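Local coordinates for hydrogenase maturation factor (Thermoanaerobacter tengcongensis, PDB 3VTH), which probably transfers the carbamoyl group of carbamoyl phosphate, at the expense of ATP, to the C-terminal cysteine of HypE during [NiFe]-hydrogenase maturation, at residues A[162-167]-A[187-192]; A[132-137]-A[176-181]; A[149-154]-A[181-186]. All coordinates share one frame; numbering follows the deposited sequence.

Overall arrangement
All three contacts lie in or beside the zinc-finger region of HypF. Interactions 1 and 3 share one zinc ion, three of its cysteines belonging to interaction 1 and the fourth, Cys-186, to interaction 3; interaction 2 holds a ligand of the other zinc. Interaction 1 is partly open to solvent and rests on metal bonds, whereas interactions 2 and 3 are buried and rely on arginines that reach backbone carbonyls or a thiolate. Interaction 2 joins the two fingers, and interaction 3 ties the second to residues 149-154, beside the acylphosphatase domain. Ala-181 is common to both, while Met-163 of interaction 1 packs on Val-184 of interaction 3.

Interaction 1: residues A[162-167]-A[187-192]. With ZN (zinc ion), chain D.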
# COMPACT_ATOMS: atom_id res chain seq x y z
N PRO A 162 -33.01 -0.92 -5.63
CA PRO A 162 -33.52 -0.99 -7.02
C PRO A 162 -33.68 0.40 -7.64
O PRO A 162 -34.11 1.34 -6.96
CB PRO A 162 -34.88 -1.68 -6.86
CG PRO A 162 -35.27 -1.46 -5.47
CD PRO A 162 -33.99 -1.45 -4.67
N MET A 163 -33.34 0.52 -8.92
CA MET A 163 -33.37 1.81 -9.62
C MET A 163 -34.79 2.33 -9.70
O MET A 163 -35.73 1.57 -9.96
CB MET A 163 -32.86 1.67 -11.06
CG MET A 163 -31.41 1.30 -11.24
SD MET A 163 -31.06 1.08 -13.02
CE MET A 163 -32.01 -0.40 -13.43
N CYS A 164 -34.93 3.64 -9.50
CA CYS A 164 -36.19 4.34 -9.76
C CYS A 164 -36.42 4.42 -11.27
O CYS A 164 -35.51 4.12 -12.07
CB CYS A 164 -36.16 5.75 -9.16
SG CYS A 164 -35.04 6.89 -10.02
N GLU A 165 -37.62 4.83 -11.65
CA GLU A 165 -38.01 4.97 -13.06
C GLU A 165 -37.06 5.88 -13.85
O GLU A 165 -36.73 5.58 -15.00
CB GLU A 165 -39.46 5.48 -13.15
CG GLU A 165 -40.04 5.53 -14.56
CD GLU A 165 -41.48 6.07 -14.60
OE1 GLU A 165 -41.90 6.81 -13.68
OE2 GLU A 165 -42.18 5.76 -15.58
N LYS A 166 -36.62 6.98 -13.24
CA LYS A 166 -35.72 7.90 -13.94
C LYS A 166 -34.32 7.31 -14.16
O LYS A 166 -33.73 7.46 -15.24
CB LYS A 166 -35.60 9.23 -13.19
CG LYS A 166 -36.82 10.11 -13.29
CD LYS A 166 -36.43 11.55 -13.00
CE LYS A 166 -36.63 11.93 -11.55
NZ LYS A 166 -38.05 12.39 -11.34
N CYS A 167 -33.80 6.64 -13.14
CA CYS A 167 -32.47 6.03 -13.26
C CYS A 167 -32.50 4.88 -14.26
O CYS A 167 -31.54 4.70 -15.02
CB CYS A 167 -31.96 5.55 -11.90
SG CYS A 167 -31.41 6.92 -10.87
N PHE A 187 -31.07 10.60 -5.64
CA PHE A 187 -31.69 10.93 -4.34
C PHE A 187 -32.85 9.99 -4.00
O PHE A 187 -33.03 9.59 -2.84
CB PHE A 187 -32.20 12.38 -4.32
CG PHE A 187 -31.15 13.39 -3.92
CD1 PHE A 187 -30.63 13.40 -2.63
CD2 PHE A 187 -30.68 14.32 -4.84
CE1 PHE A 187 -29.66 14.33 -2.25
CE2 PHE A 187 -29.70 15.26 -4.47
CZ PHE A 187 -29.21 15.27 -3.18
N ASP A 188 -33.64 9.64 -5.01
CA ASP A 188 -34.89 8.89 -4.83
C ASP A 188 -34.69 7.38 -4.61
O ASP A 188 -35.50 6.73 -3.95
CB ASP A 188 -35.80 9.10 -6.04
CG ASP A 188 -36.20 10.57 -6.25
OD1 ASP A 188 -36.39 10.98 -7.41
OD2 ASP A 188 -36.31 11.31 -5.25
N CYS A 189 -33.63 6.82 -5.19
CA CYS A 189 -33.48 5.36 -5.17
C CYS A 189 -32.16 4.92 -4.55
O CYS A 189 -31.91 3.72 -4.37
CB CYS A 189 -33.65 4.78 -6.58
SG CYS A 189 -32.29 5.17 -7.75
N GLY A 190 -31.31 5.89 -4.23
CA GLY A 190 -29.95 5.59 -3.81
C GLY A 190 -29.78 5.55 -2.30
O GLY A 190 -30.73 5.77 -1.56
N PRO A 191 -28.56 5.25 -1.83
CA PRO A 191 -28.25 5.34 -0.41
C PRO A 191 -28.45 6.77 0.10
O PRO A 191 -28.48 7.71 -0.68
CB PRO A 191 -26.76 4.94 -0.32
CG PRO A 191 -26.28 4.81 -1.73
CD PRO A 191 -27.41 4.83 -2.66
N SER A 192 -28.58 6.91 1.42
CA SER A 192 -28.65 8.22 2.06
C SER A 192 -27.74 8.32 3.29
O SER A 192 -27.39 7.31 3.93
CB SER A 192 -30.10 8.54 2.41
OG SER A 192 -30.73 7.43 3.01
ZN ZN D . -32.90 6.93 -9.11
O HOH W 1 -33.72 1.98 -4.27
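Cys-189 reaches across to Cys-164 and, through a zinc ion, to Cys-167 as well. Its CB lies 3.4 Å from the backbone N of Cys-164 and also touches Cys-164 CB and the carbonyl oxygen of Pro-162; the short cysteine side chain places its sulfur one bond from this CB, near the metal. SG sits between the backbone N and the carbonyl carbon (chi1 70°), which turns it to the zinc. Cys-189 SG binds the zinc at 2.3 Å and also accepts a nearly straight hydrogen bond, 166° at the hydrogen, from Cys-164 N at 3.5 Å. Cys-167 SG lies 3.7 Å from Cys-189 SG, the two being held so near by the zinc they share. This is the second Cys4 zinc site of the HypF fingers: the CxxC pair Cys-164 and Cys-167 opens helix 165-171, Cys-189 belongs to the later pair, and Cys-186 completes the shell. Cys-164 is also the N-cap, its SG accepting from Cys-167 N at 3.4 Å. Such N-H donors are likely to offset part of the negative charge of the thiolates. At the backbone, one water joins Pro-162 O to Cys-189 O. Toward solvent, Lys-166 NZ stands 4.5 Å from Asp-188 OD1, too far for a salt bridge though probably near enough for a weak attraction between the charges.

Interaction 2: residues A[132-137]-A[176-181]; sequences PFINCT and DRRFHA. With ZN (zinc ion), chain C.
The first Cys4 zinc site of HypF is met here by the second finger, as Arg-177 and Arg-178 reach Cys-136 and its neighbour Asn-135. Cys-136 SG binds zinc and accepts from Arg-177 NH1 at 3.2 Å, so a metal-bound thiolate faces a cation that probably offsets part of its charge. Arg-178, extended from CG to NE, grips Asn-135 O side-on. Its NE, 3.2 Å from Asn-135 O, lies nearly along the C=O axis, while NH2 approaches the same oxygen from above the carbonyl plane. Ile-134 crosses this arginine at about a right angle, its CG1 3.5 Å from Arg-178 NH2. Both arginines also form salt bridges with Glu-120. An alanine in place of Arg-178 would probably leave Asn-135 O without these two donors and Glu-120 with one cation fewer. The arginines stand on a type I turn, from Asp-176 to Phe-179, where Asp-176 OD1 accepts from Arg-178 N at 2.8 Å. Farther along, Thr-137 CG2 packs on Ala-181 CB at 3.7 Å, small groups that let the backbones come close, and a water links Thr-137 N to Arg-177 O. An Asx turn in one zinc finger thus carries two arginines, one to a cysteine ligand of the other finger and one to the carbonyl just before it.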
# COMPACT_ATOMS: atom_id res chain seq x y z
N PRO A 132 -24.90 12.83 -2.49
CA PRO A 132 -23.68 12.40 -1.77
C PRO A 132 -23.10 11.08 -2.27
O PRO A 132 -22.03 10.69 -1.82
CB PRO A 132 -24.17 12.24 -0.32
CG PRO A 132 -25.47 12.98 -0.26
CD PRO A 132 -26.07 12.77 -1.60
N PHE A 133 -23.80 10.40 -3.18
CA PHE A 133 -23.32 9.10 -3.68
C PHE A 133 -23.23 9.05 -5.21
O PHE A 133 -23.21 7.96 -5.82
CB PHE A 133 -24.16 7.95 -3.11
CG PHE A 133 -24.13 7.90 -1.60
CD1 PHE A 133 -23.07 7.32 -0.93
CD2 PHE A 133 -25.14 8.51 -0.87
CE1 PHE A 133 -23.03 7.31 0.47
CE2 PHE A 133 -25.11 8.51 0.53
CZ PHE A 133 -24.06 7.91 1.20
N ILE A 134 -23.14 10.22 -5.81
CA ILE A 134 -22.97 10.31 -7.26
C ILE A 134 -21.76 9.49 -7.73
O ILE A 134 -20.68 9.57 -7.14
CB ILE A 134 -22.90 11.78 -7.74
CG1 ILE A 134 -23.01 11.86 -9.27
CG2 ILE A 134 -21.66 12.51 -7.17
CD1 ILE A 134 -23.30 13.30 -9.78
N ASN A 135 -21.97 8.66 -8.76
CA ASN A 135 -20.87 7.93 -9.42
C ASN A 135 -21.31 7.58 -10.84
O ASN A 135 -22.41 7.95 -11.25
CB ASN A 135 -20.50 6.65 -8.64
CG ASN A 135 -21.71 5.74 -8.39
OD1 ASN A 135 -22.69 5.73 -9.16
ND2 ASN A 135 -21.64 4.96 -7.33
N CYS A 136 -20.47 6.88 -11.59
CA CYS A 136 -20.79 6.49 -12.95
C CYS A 136 -19.86 5.33 -13.31
O CYS A 136 -19.18 4.80 -12.43
CB CYS A 136 -20.59 7.67 -13.92
SG CYS A 136 -18.87 8.20 -14.15
N THR A 137 -19.84 4.91 -14.58
CA THR A 137 -18.97 3.80 -14.99
C THR A 137 -17.48 4.11 -14.80
O THR A 137 -16.67 3.18 -14.74
CB THR A 137 -19.21 3.35 -16.46
OG1 THR A 137 -18.92 4.43 -17.35
CG2 THR A 137 -20.64 2.93 -16.66
N ASP A 176 -27.36 8.33 -23.11
CA ASP A 176 -27.02 8.81 -21.77
C ASP A 176 -25.65 8.29 -21.36
O ASP A 176 -25.27 7.17 -21.68
CB ASP A 176 -28.10 8.42 -20.75
CG ASP A 176 -28.00 9.23 -19.45
OD1 ASP A 176 -27.04 9.03 -18.69
OD2 ASP A 176 -28.89 10.07 -19.20
N ARG A 177 -24.89 9.10 -20.63
CA ARG A 177 -23.56 8.63 -20.24
C ARG A 177 -23.63 7.54 -19.18
O ARG A 177 -22.65 6.82 -18.96
CB ARG A 177 -22.63 9.78 -19.86
CG ARG A 177 -22.83 10.34 -18.48
CD ARG A 177 -21.81 11.45 -18.22
NE ARG A 177 -21.77 11.78 -16.80
CZ ARG A 177 -20.99 11.18 -15.92
NH1 ARG A 177 -20.15 10.23 -16.30
NH2 ARG A 177 -21.02 11.55 -14.66
N ARG A 178 -24.80 7.40 -18.54
CA ARG A 178 -25.03 6.30 -17.59
C ARG A 178 -25.76 5.10 -18.20
O ARG A 178 -26.31 4.26 -17.47
CB ARG A 178 -25.78 6.80 -16.34
CG ARG A 178 -24.89 7.59 -15.41
CD ARG A 178 -25.65 8.09 -14.18
NE ARG A 178 -24.75 8.80 -13.28
CZ ARG A 178 -24.48 10.10 -13.37
NH1 ARG A 178 -25.04 10.84 -14.33
NH2 ARG A 178 -23.63 10.64 -12.51
N PHE A 179 -25.76 5.01 -19.53
CA PHE A 179 -26.22 3.81 -20.24
C PHE A 179 -25.54 2.56 -19.67
O PHE A 179 -24.30 2.48 -19.64
CB PHE A 179 -25.91 3.95 -21.73
CG PHE A 179 -26.41 2.82 -22.59
CD1 PHE A 179 -25.51 2.07 -23.35
CD2 PHE A 179 -27.77 2.53 -22.68
CE1 PHE A 179 -25.97 1.03 -24.18
CE2 PHE A 179 -28.24 1.50 -23.51
CZ PHE A 179 -27.33 0.74 -24.25
N HIS A 180 -26.34 1.61 -19.19
CA HIS A 180 -25.83 0.39 -18.55
C HIS A 180 -24.76 0.62 -17.48
O HIS A 180 -23.80 -0.16 -17.35
CB HIS A 180 -25.36 -0.61 -19.62
CG HIS A 180 -26.48 -1.41 -20.21
ND1 HIS A 180 -26.61 -2.76 -20.00
CD2 HIS A 180 -27.55 -1.03 -20.95
CE1 HIS A 180 -27.69 -3.19 -20.63
NE2 HIS A 180 -28.28 -2.16 -21.21
N ALA A 181 -24.92 1.70 -16.71
CA ALA A 181 -24.05 1.95 -15.57
C ALA A 181 -24.56 1.14 -14.39
O ALA A 181 -25.60 1.48 -13.81
CB ALA A 181 -24.00 3.45 -15.23
ZN ZN C . -18.14 9.53 -12.39
O HOH W 2 -20.91 6.51 -17.09

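Interaction 3: residues A[149-154]-A[181-186]. With ZN (zinc ion), chain D.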
# COMPACT_ATOMS: atom_id res chain seq x y z
N ILE A 149 -18.28 -12.02 -8.58
CA ILE A 149 -18.21 -11.70 -10.01
C ILE A 149 -19.01 -12.77 -10.73
O ILE A 149 -19.35 -13.77 -10.10
CB ILE A 149 -16.74 -11.64 -10.52
CG1 ILE A 149 -15.98 -12.97 -10.29
CG2 ILE A 149 -16.02 -10.50 -9.84
CD1 ILE A 149 -16.26 -14.05 -11.35
N PRO A 150 -19.36 -12.57 -12.03
CA PRO A 150 -19.13 -11.42 -12.90
C PRO A 150 -19.78 -10.17 -12.32
O PRO A 150 -20.89 -10.24 -11.76
CB PRO A 150 -19.82 -11.81 -14.20
CG PRO A 150 -19.90 -13.27 -14.20
CD PRO A 150 -20.01 -13.67 -12.75
N TYR A 151 -19.09 -9.04 -12.45
CA TYR A 151 -19.58 -7.76 -11.93
C TYR A 151 -20.95 -7.42 -12.53
O TYR A 151 -21.12 -7.44 -13.75
CB TYR A 151 -18.57 -6.65 -12.20
CG TYR A 151 -19.03 -5.25 -11.83
CD1 TYR A 151 -19.55 -4.40 -12.80
CD2 TYR A 151 -18.92 -4.78 -10.52
CE1 TYR A 151 -19.97 -3.10 -12.48
CE2 TYR A 151 -19.32 -3.48 -10.19
CZ TYR A 151 -19.84 -2.65 -11.17
OH TYR A 151 -20.23 -1.37 -10.86
N ASP A 152 -21.91 -7.15 -11.65
CA ASP A 152 -23.24 -6.67 -12.01
C ASP A 152 -23.81 -6.06 -10.74
O ASP A 152 -23.40 -6.42 -9.66
CB ASP A 152 -24.15 -7.83 -12.44
CG ASP A 152 -24.05 -8.13 -13.92
OD1 ASP A 152 -24.09 -7.19 -14.75
OD2 ASP A 152 -23.94 -9.32 -14.26
N ARG A 153 -24.79 -5.17 -10.87
CA ARG A 153 -25.42 -4.53 -9.71
C ARG A 153 -25.88 -5.55 -8.66
O ARG A 153 -25.72 -5.32 -7.46
CB ARG A 153 -26.62 -3.69 -10.16
CG ARG A 153 -27.15 -2.69 -9.09
CD ARG A 153 -28.47 -2.12 -9.60
NE ARG A 153 -29.05 -1.06 -8.77
CZ ARG A 153 -28.86 0.24 -8.96
NH1 ARG A 153 -28.04 0.68 -9.92
NH2 ARG A 153 -29.47 1.12 -8.18
N ALA A 154 -26.48 -6.66 -9.11
CA ALA A 154 -27.00 -7.70 -8.23
C ALA A 154 -25.92 -8.36 -7.37
O ALA A 154 -26.25 -9.01 -6.37
CB ALA A 154 -27.76 -8.77 -9.06
N ALA A 181 -24.92 1.70 -16.71
CA ALA A 181 -24.05 1.95 -15.57
C ALA A 181 -24.56 1.14 -14.39
O ALA A 181 -25.60 1.48 -13.81
CB ALA A 181 -24.00 3.45 -15.23
N GLN A 182 -23.83 0.09 -14.02
CA GLN A 182 -24.29 -0.82 -12.96
C GLN A 182 -24.62 -0.14 -11.62
O GLN A 182 -25.57 -0.55 -10.98
CB GLN A 182 -23.31 -1.99 -12.76
CG GLN A 182 -23.26 -2.97 -13.95
CD GLN A 182 -24.63 -3.49 -14.33
OE1 GLN A 182 -25.36 -4.07 -13.50
NE2 GLN A 182 -25.01 -3.29 -15.58
N PRO A 183 -23.85 0.88 -11.20
CA PRO A 183 -24.18 1.51 -9.92
C PRO A 183 -25.15 2.71 -9.97
O PRO A 183 -25.34 3.37 -8.96
CB PRO A 183 -22.83 1.98 -9.41
CG PRO A 183 -22.04 2.28 -10.65
CD PRO A 183 -22.56 1.37 -11.74
N VAL A 184 -25.78 2.98 -11.12
CA VAL A 184 -26.63 4.18 -11.26
C VAL A 184 -27.72 4.30 -10.16
O VAL A 184 -28.48 3.36 -9.89
CB VAL A 184 -27.27 4.27 -12.68
CG1 VAL A 184 -28.23 3.11 -12.94
CG2 VAL A 184 -28.00 5.61 -12.86
N ALA A 185 -27.77 5.47 -9.53
CA ALA A 185 -28.75 5.75 -8.49
C ALA A 185 -28.87 7.26 -8.34
O ALA A 185 -28.10 8.00 -8.96
CB ALA A 185 -28.32 5.12 -7.16
N CYS A 186 -29.81 7.70 -7.50
CA CYS A 186 -30.09 9.12 -7.32
C CYS A 186 -30.65 9.36 -5.92
O CYS A 186 -30.71 8.44 -5.11
CB CYS A 186 -31.08 9.61 -8.38
SG CYS A 186 -32.80 9.03 -8.15
ZN ZN D . -32.90 6.93 -9.11
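Arg-153 donates to Gln-182 twice, from its guanidinium and from its backbone N-H. The guanidinium of Arg-153 meets Val-184 O end-on, with NH1 at 2.7 Å and NH2 at 3.0 Å from that one oxygen, both from the same face of the carbonyl plane. Arg-153 NH1 has a second acceptor in Gln-182 O, 3.0 Å away and approached from above its carbonyl plane. Gln-182 OE1 accepts the backbone N-H of Arg-153 on an in-plane lone pair at 2.9 Å. A glutamine suits this place because its amide can accept here and donate through NE2 to Tyr-171 OH; its bend at chi2 (-54°) carries CD back toward Arg-153. Tyr-151 slides past Gln-182 in the opposite direction, CE1 lying 3.5 Å from Gln-182 CB, and its OH touches Pro-183 CD. The carbonyls held by the arginine belong to a type I turn, Ala-181 to Val-184, within the second zinc finger, just before Cys-186, whose SG binds zinc at 2.3 Å. A long, multiply donating arginine can span such a turn and bind two of its oxygens together. Its NH2 also bonds to Phe-161 O, a further restraint on the guanidinium. Beyond this shell, Asp-152 lies alongside Gln-182 and is held by Ser-98 OG and by a salt bridge to Arg-26, the predicted active-site arginine of the acylphosphatase domain.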